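Local structure of phytochromobilin synthase (Solanum lycopersicum, 6KME) at residues 104-112 with 210-218. The protein probably reduces biliverdin IX alpha to phytochromobilin with electrons from ferredoxin, supplying the chromophore of plant phytochromes, and is seen here with biliverdin in its pocket. The protein carries 1 engineered substitution. Sequence-based numbering, arbitrary orientation.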
loop_
_atom_site.group_PDB
_atom_site.type_symbol
_atom_site.label_atom_id
_atom_site.label_comp_id
_atom_site.label_asym_id
_atom_site.label_seq_id
_atom_site.Cartn_x
_atom_site.Cartn_y
_atom_site.Cartn_z
ATOM N N PRO A 104 -0.387 -10.860 2.462
ATOM C CA PRO A 104 -0.754 -12.278 2.604
ATOM C C PRO A 104 0.460 -13.174 2.807
ATOM O O PRO A 104 1.594 -12.830 2.460
ATOM C CB PRO A 104 -1.455 -12.596 1.274
ATOM C CG PRO A 104 -0.844 -11.637 0.291
ATOM C CD PRO A 104 -0.466 -10.390 1.065
ATOM N N LYS A 105 0.202 -14.347 3.398
ATOM C CA LYS A 105 1.208 -15.386 3.394
ATOM C C LYS A 105 1.416 -15.855 1.954
ATOM O O LYS A 105 0.486 -15.816 1.143
ATOM C CB LYS A 105 0.793 -16.553 4.298
ATOM C CG LYS A 105 0.780 -16.181 5.779
ATOM C CD LYS A 105 0.311 -17.312 6.675
ATOM C CE LYS A 105 0.164 -16.824 8.112
ATOM N NZ LYS A 105 -0.401 -17.878 9.007
ATOM N N PRO A 106 2.636 -16.263 1.601
ATOM C CA PRO A 106 2.921 -16.597 0.194
ATOM C C PRO A 106 2.085 -17.742 -0.362
ATOM O O PRO A 106 1.990 -17.877 -1.586
ATOM C CB PRO A 106 4.414 -16.953 0.215
ATOM C CG PRO A 106 4.950 -16.222 1.405
ATOM C CD PRO A 106 3.855 -16.267 2.427
ATOM N N GLU A 107 1.482 -18.571 0.488
ATOM C CA GLU A 107 0.590 -19.620 -0.001
ATOM C C GLU A 107 -0.713 -19.066 -0.580
ATOM O O GLU A 107 -1.395 -19.773 -1.330
ATOM C CB GLU A 107 0.277 -20.606 1.130
ATOM C CG GLU A 107 1.451 -21.487 1.562
ATOM C CD GLU A 107 2.489 -20.757 2.411
ATOM O OE1 GLU A 107 2.187 -19.659 2.936
ATOM O OE2 GLU A 107 3.611 -21.290 2.556
ATOM N N PHE A 108 -1.080 -17.835 -0.246
ATOM C CA PHE A 108 -2.337 -17.230 -0.684
ATOM C C PHE A 108 -2.021 -16.046 -1.585
ATOM O O PHE A 108 -1.650 -14.970 -1.101
ATOM C CB PHE A 108 -3.165 -16.813 0.523
ATOM C CG PHE A 108 -3.434 -17.945 1.473
ATOM C CD1 PHE A 108 -4.539 -18.767 1.299
ATOM C CD2 PHE A 108 -2.561 -18.216 2.512
ATOM C CE1 PHE A 108 -4.782 -19.819 2.164
ATOM C CE2 PHE A 108 -2.792 -19.271 3.379
ATOM C CZ PHE A 108 -3.904 -20.077 3.206
ATOM N N ASP A 109 -2.206 -16.226 -2.896
ATOM C CA ASP A 109 -1.756 -15.220 -3.862
ATOM C C ASP A 109 -2.669 -13.994 -3.940
ATOM O O ASP A 109 -2.808 -13.381 -5.008
ATOM C CB ASP A 109 -1.618 -15.860 -5.248
ATOM C CG ASP A 109 -2.959 -16.227 -5.867
ATOM O OD1 ASP A 109 -3.950 -16.391 -5.123
ATOM O OD2 ASP A 109 -3.013 -16.351 -7.111
ATOM N N LEU A 110 -3.254 -13.605 -2.806
ATOM C CA LEU A 110 -4.149 -12.453 -2.745
ATOM C C LEU A 110 -3.444 -11.158 -3.141
ATOM O O LEU A 110 -2.232 -11.006 -2.946
ATOM C CB LEU A 110 -4.700 -12.273 -1.330
ATOM C CG LEU A 110 -5.783 -13.230 -0.865
ATOM C CD1 LEU A 110 -5.668 -13.428 0.637
ATOM C CD2 LEU A 110 -7.132 -12.655 -1.250
ATOM N N PRO A 111 -4.198 -10.184 -3.645
ATOM C CA PRO A 111 -3.668 -8.825 -3.732
ATOM C C PRO A 111 -3.301 -8.301 -2.350
ATOM O O PRO A 111 -3.820 -8.742 -1.322
ATOM C CB PRO A 111 -4.825 -8.024 -4.345
ATOM C CG PRO A 111 -5.635 -9.032 -5.100
ATOM C CD PRO A 111 -5.522 -10.313 -4.289
ATOM N N ILE A 112 -2.372 -7.351 -2.340
ATOM C CA ILE A 112 -1.992 -6.632 -1.131
ATOM C C ILE A 112 -2.930 -5.442 -0.953
ATOM O O ILE A 112 -3.029 -4.586 -1.835
ATOM C CB ILE A 112 -0.529 -6.182 -1.207
ATOM C CG1 ILE A 112 0.375 -7.413 -1.097
ATOM C CG2 ILE A 112 -0.244 -5.152 -0.133
ATOM C CD1 ILE A 112 1.825 -7.170 -1.509
ATOM N N ASP A 210 -11.846 -14.559 1.692
ATOM C CA ASP A 210 -12.733 -15.711 1.907
ATOM C C ASP A 210 -12.496 -16.811 0.886
ATOM O O ASP A 210 -12.540 -18.001 1.218
ATOM C CB ASP A 210 -14.206 -15.313 1.794
ATOM C CG ASP A 210 -14.666 -14.368 2.881
ATOM O OD1 ASP A 210 -13.955 -14.204 3.903
ATOM O OD2 ASP A 210 -15.777 -13.809 2.698
ATOM N N ARG A 211 -12.300 -16.427 -0.375
ATOM C CA ARG A 211 -12.220 -17.360 -1.491
ATOM C C ARG A 211 -10.794 -17.822 -1.787
ATOM O O ARG A 211 -10.592 -18.624 -2.703
ATOM C CB ARG A 211 -12.829 -16.710 -2.747
ATOM C CG ARG A 211 -14.161 -17.316 -3.179
ATOM C CD ARG A 211 -15.300 -16.969 -2.227
ATOM N NE ARG A 211 -16.577 -17.553 -2.655
ATOM C CZ ARG A 211 -17.493 -16.900 -3.372
ATOM N NH1 ARG A 211 -17.275 -15.644 -3.744
ATOM N NH2 ARG A 211 -18.629 -17.494 -3.722
ATOM N N SER A 212 -9.807 -17.338 -1.037
ATOM C CA SER A 212 -8.416 -17.679 -1.293
ATOM C C SER A 212 -8.114 -19.071 -0.760
ATOM O O SER A 212 -8.213 -19.318 0.448
ATOM C CB SER A 212 -7.499 -16.631 -0.662
ATOM O OG SER A 212 -6.154 -16.840 -1.035
ATOM N N GLU A 213 -7.764 -19.983 -1.659
ATOM C CA GLU A 213 -7.349 -21.321 -1.283
ATOM C C GLU A 213 -5.827 -21.394 -1.315
ATOM O O GLU A 213 -5.175 -20.736 -2.132
ATOM C CB GLU A 213 -7.971 -22.364 -2.213
ATOM C CG GLU A 213 -9.490 -22.222 -2.365
ATOM C CD GLU A 213 -10.279 -22.801 -1.178
ATOM O OE1 GLU A 213 -9.889 -23.875 -0.660
ATOM O OE2 GLU A 213 -11.291 -22.179 -0.768
ATOM N N GLY A 214 -5.261 -22.165 -0.393
ATOM C CA GLY A 214 -3.818 -22.211 -0.274
ATOM C C GLY A 214 -3.180 -22.932 -1.449
ATOM O O GLY A 214 -3.678 -23.951 -1.931
ATOM N N GLU A 215 -2.064 -22.378 -1.915
ATOM C CA GLU A 215 -1.258 -23.018 -2.948
ATOM C C GLU A 215 -0.528 -24.233 -2.377
ATOM O O GLU A 215 0.025 -24.186 -1.275
ATOM C CB GLU A 215 -0.252 -22.003 -3.518
ATOM C CG GLU A 215 0.654 -22.537 -4.618
ATOM C CD GLU A 215 -0.127 -23.039 -5.814
ATOM O OE1 GLU A 215 -0.745 -22.206 -6.513
ATOM O OE2 GLU A 215 -0.147 -24.268 -6.040
ATOM N N THR A 216 -0.525 -25.330 -3.135
ATOM C CA THR A 216 0.195 -26.527 -2.707
ATOM C C THR A 216 1.502 -26.760 -3.463
ATOM O O THR A 216 2.375 -27.473 -2.954
ATOM C CB THR A 216 -0.709 -27.766 -2.828
ATOM O OG1 THR A 216 -1.344 -27.806 -4.117
ATOM C CG2 THR A 216 -1.780 -27.732 -1.747
ATOM N N ASP A 217 1.672 -26.150 -4.636
ATOM C CA ASP A 217 2.874 -26.335 -5.442
ATOM C C ASP A 217 4.009 -25.472 -4.896
ATOM O O ASP A 217 3.871 -24.247 -4.777
ATOM C CB ASP A 217 2.576 -25.996 -6.903
ATOM C CG ASP A 217 3.803 -26.090 -7.792
ATOM O OD1 ASP A 217 4.588 -25.125 -7.839
ATOM O OD2 ASP A 217 3.996 -27.142 -8.436
ATOM N N ALA A 218 5.144 -26.112 -4.591
ATOM C CA ALA A 218 6.251 -25.412 -3.938
ATOM C C ALA A 218 6.844 -24.321 -4.826
ATOM O O ALA A 218 7.207 -23.242 -4.338
ATOM C CB ALA A 218 7.331 -26.413 -3.529
HETATM O O HOH W 1 -5.310 -17.976 -3.101
#
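Phe108 lies along the chain from Ser212 to Gly214. Phe108 CB sits 3.4 Å from Ser212 OG. From there CG, placed beside the backbone N and anti to the carbonyl carbon (chi1 -56°), starts a ring whose edge runs past the same hydroxyl: Phe108 CD1 is also 3.4 Å from Ser212 OG, which lies near the ring plane. One atom further, Phe108 CE1 reaches Gly214 N at 3.5 Å, approached obliquely, and CZ ends more loosely near Gly214 CA. Cutting Phe108 back to an alanine is likely to leave a gap beside Ser212 and Gly214 and next to Lys80, which the Phe108 side chain also touches. Leu110 meets the serine as well, Leu110 CG 3.8 Å from Ser212 CB, while its side chain also packs on Leu208 of helix 188-211.

The polar links lie at the backbone end of Phe108. Glu215 N donates to Glu107 O (2.8 Å), nearly straight at the hydrogen (164°), the donor a little off the carbonyl plane. A water lies within bonding reach of Asp109 OD1 and Glu213 O; its 2.5 Å approach to Ser212 OG is doubtfully short. Asp109 OD1 also bonds Tyr146 OH, and OD2 forms a salt bridge with Lys145 NZ.

The contact fastens a loop between antiparallel strands 96-104 and 112-119 to the linker between helices 188-211 and 218-238, in the alpha/beta/alpha sandwich characteristic of ferredoxin-dependent bilin reductases.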